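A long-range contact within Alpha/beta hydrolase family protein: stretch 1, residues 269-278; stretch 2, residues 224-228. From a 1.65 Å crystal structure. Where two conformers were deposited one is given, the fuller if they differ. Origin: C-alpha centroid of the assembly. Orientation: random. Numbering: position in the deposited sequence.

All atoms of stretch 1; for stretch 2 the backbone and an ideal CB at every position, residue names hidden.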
# COMPACT_ATOMS: atom_id res chain seq x y z
N LYS A 269 5.06 0.24 18.68
CA LYS A 269 5.01 1.62 18.21
C LYS A 269 3.97 1.81 17.10
O LYS A 269 3.28 2.83 17.06
CB LYS A 269 6.38 2.12 17.77
CG LYS A 269 6.41 3.60 17.41
CD LYS A 269 7.82 4.11 17.21
CE LYS A 269 7.80 5.52 16.64
NZ LYS A 269 9.13 6.20 16.79
N PHE A 270 3.85 0.82 16.22
CA PHE A 270 2.83 0.91 15.16
C PHE A 270 1.42 0.87 15.74
O PHE A 270 0.53 1.57 15.25
CB PHE A 270 3.01 -0.16 14.08
CG PHE A 270 2.26 0.15 12.81
CD1 PHE A 270 2.82 1.00 11.86
CD2 PHE A 270 0.99 -0.36 12.59
CE1 PHE A 270 2.13 1.32 10.69
CE2 PHE A 270 0.29 -0.05 11.43
CZ PHE A 270 0.86 0.79 10.48
N ASN A 271 1.21 0.06 16.78
CA ASN A 271 -0.06 0.04 17.49
C ASN A 271 -0.40 1.40 18.09
O ASN A 271 -1.55 1.84 18.02
CB ASN A 271 -0.08 -1.05 18.57
CG ASN A 271 -0.28 -2.44 18.00
OD1 ASN A 271 -0.85 -2.61 16.92
ND2 ASN A 271 0.19 -3.45 18.73
N GLN A 272 0.60 2.06 18.67
CA GLN A 272 0.43 3.41 19.20
C GLN A 272 0.08 4.38 18.08
O GLN A 272 -0.79 5.25 18.24
CB GLN A 272 1.70 3.87 19.94
CG GLN A 272 1.54 5.20 20.67
CD GLN A 272 0.35 5.21 21.60
OE1 GLN A 272 0.15 4.29 22.40
NE2 GLN A 272 -0.46 6.26 21.51
N PHE A 273 0.75 4.23 16.94
CA PHE A 273 0.46 5.04 15.76
C PHE A 273 -1.00 4.89 15.32
O PHE A 273 -1.68 5.89 15.06
CB PHE A 273 1.41 4.69 14.60
CG PHE A 273 1.01 5.29 13.28
CD1 PHE A 273 1.24 6.64 13.01
CD2 PHE A 273 0.39 4.51 12.31
CE1 PHE A 273 0.87 7.20 11.78
CE2 PHE A 273 0.01 5.06 11.09
CZ PHE A 273 0.25 6.41 10.82
N VAL A 274 -1.49 3.65 15.26
CA VAL A 274 -2.88 3.38 14.89
C VAL A 274 -3.84 4.11 15.84
O VAL A 274 -4.76 4.81 15.40
CB VAL A 274 -3.20 1.86 14.87
CG1 VAL A 274 -4.69 1.61 14.67
CG2 VAL A 274 -2.40 1.16 13.77
N ASN A 275 -3.61 3.95 17.14
CA ASN A 275 -4.42 4.64 18.14
C ASN A 275 -4.43 6.16 17.95
O ASN A 275 -5.46 6.81 18.13
CB ASN A 275 -3.94 4.28 19.55
CG ASN A 275 -4.91 4.73 20.62
OD1 ASN A 275 -6.02 4.22 20.72
ND2 ASN A 275 -4.49 5.70 21.42
N ASP A 276 -3.28 6.71 17.56
CA ASP A 276 -3.13 8.15 17.39
C ASP A 276 -3.80 8.71 16.13
O ASP A 276 -3.93 9.93 15.98
CB ASP A 276 -1.64 8.55 17.43
CG ASP A 276 -1.03 8.41 18.83
OD1 ASP A 276 -1.78 8.25 19.82
OD2 ASP A 276 0.21 8.45 18.93
N THR A 277 -4.24 7.83 15.23
CA THR A 277 -4.99 8.25 14.04
C THR A 277 -6.48 8.47 14.32
O THR A 277 -7.20 8.99 13.47
CB THR A 277 -4.86 7.25 12.86
OG1 THR A 277 -5.52 6.02 13.19
CG2 THR A 277 -3.41 6.99 12.50
N LEU A 278 -6.93 8.07 15.51
CA LEU A 278 -8.36 8.13 15.85
C LEU A 278 -8.83 9.55 16.16
O LEU A 278 -8.07 10.38 16.65
CB LEU A 278 -8.67 7.22 17.04
CG LEU A 278 -8.55 5.70 16.83
CD1 LEU A 278 -8.66 4.98 18.16
CD2 LEU A 278 -9.62 5.20 15.85
OXT LEU A 278 -9.99 9.89 15.92
N UNK A 224 -4.13 13.72 7.67
CA UNK A 224 -3.23 12.87 6.92
C UNK A 224 -2.11 12.38 7.81
O UNK A 224 -1.32 13.17 8.32
CB UNK A 224 -2.67 13.61 5.71
N UNK A 225 -2.07 11.07 8.02
CA UNK A 225 -1.10 10.47 8.93
C UNK A 225 -0.03 9.76 8.14
O UNK A 225 -0.24 8.65 7.63
CB UNK A 225 -1.78 9.50 9.90
N UNK A 226 1.12 10.42 8.01
CA UNK A 226 2.23 9.93 7.19
C UNK A 226 3.23 9.22 8.09
O UNK A 226 3.50 9.67 9.19
CB UNK A 226 2.90 11.07 6.43
N UNK A 227 3.77 8.10 7.63
CA UNK A 227 4.81 7.39 8.39
C UNK A 227 5.80 6.73 7.44
O UNK A 227 5.49 6.51 6.27
CB UNK A 227 4.19 6.34 9.31
N UNK A 228 6.98 6.40 7.96
CA UNK A 228 8.00 5.73 7.17
C UNK A 228 9.07 5.16 8.09
O UNK A 228 9.38 5.75 9.13
CB UNK A 228 8.62 6.69 6.15

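Stretch 1 is mostly helix and ends at the chain's C-terminus; stretch 2 is a strand running nearly antiparallel to that helix, at 167°, with the two axes 10.4 Å apart at their closest. The extended backbone of the strand presents alternate positions to the helix.

At position 224 the ideal CB has nothing of stretch 1 within 5.5 Å, so the helix sets no preference here, and small, polar or apolar residues are all compatible. The deposited residue is Ser224, whose OG is hydrogen-bonded to a residue just outside one of the stretches.

Position 225 points toward the helix. Its ideal CB lies 3.8 Å from Phe273 CZ and 4.0 Å from Thr277 CG2, an apolar setting near the end of stretch 1, with the carbonyls of Asp276 and Thr277 farther along. Leucine, isoleucine, methionine or an aromatic would suit; a charged group would find no partner of opposite sign close to the CB. The residue is Phe225, chi1 in the m well. Its CB packs against Phe273, Phe225 CB to Phe273 CZ 3.9 Å, while its ring lies flat against Thr277: Thr277 CA sits 3.8 Å from the Phe225 ring centroid and 14° off the normal, a CH-pi contact, and Thr277 CG2 approaches Phe225 CG to 3.7 Å over one face. Thr277 OG1 donates a hydrogen bond to Val274 O at 2.6 Å, while CG2 faces the ring. The far end of the ring reaches the backbone, with Phe225 CE1 3.7 Å from Asp276 O.

Position 226 points away, so stretch 1 places little demand on it. Ile226 is deposited, a beta-branched residue well suited to a strand; on the helix side it offers mainly its carbonyl, Ile226 O lying 4.4 Å from Phe273 CE1.

Position 227 turns toward the helix again, its ideal CB 4.2 Å from Phe273 CZ, with the ring of Phe270 farther off. Two aromatic rings and no nearby charge favour a large apolar or aromatic side chain; a small one would leave the Phe270 ring out of reach. Tyr227, chi1 in the p well, meets both. The edge of Phe270 points at its face, Phe270 CE1 to Tyr227 CZ 3.7 Å, with planes at 81°; the edge of Tyr227 is turned toward the face of Phe273, offset, Tyr227 CD2 lying 3.6 Å from Phe273 CZ. Tyr227 OH is hydrogen-bonded elsewhere in the structure.

At position 228 the CB is again beyond reach of stretch 1, leaving the choice open; the residue is Cys228.

Stretch 2 224-228: SFIYC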
# COMPACT_ATOMS: atom_id res chain seq x y z
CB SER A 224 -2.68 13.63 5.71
OG SER A 224 -3.74 14.06 4.88
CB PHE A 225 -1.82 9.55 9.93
CG PHE A 225 -2.89 10.24 10.73
CD1 PHE A 225 -2.58 10.90 11.92
CD2 PHE A 225 -4.21 10.25 10.29
CE1 PHE A 225 -3.57 11.55 12.66
CE2 PHE A 225 -5.21 10.89 11.03
CZ PHE A 225 -4.89 11.55 12.21
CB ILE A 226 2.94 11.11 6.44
CG1 ILE A 226 1.93 12.14 5.90
CG2 ILE A 226 3.88 10.59 5.35
CD1 ILE A 226 0.82 11.57 4.99
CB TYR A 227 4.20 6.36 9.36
CG TYR A 227 3.71 5.10 8.66
CD1 TYR A 227 4.59 4.06 8.37
CD2 TYR A 227 2.38 4.97 8.27
CE1 TYR A 227 4.15 2.92 7.71
CE2 TYR A 227 1.93 3.83 7.62
CZ TYR A 227 2.82 2.81 7.34
OH TYR A 227 2.40 1.68 6.68
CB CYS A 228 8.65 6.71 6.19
SG CYS A 228 9.65 5.95 4.89
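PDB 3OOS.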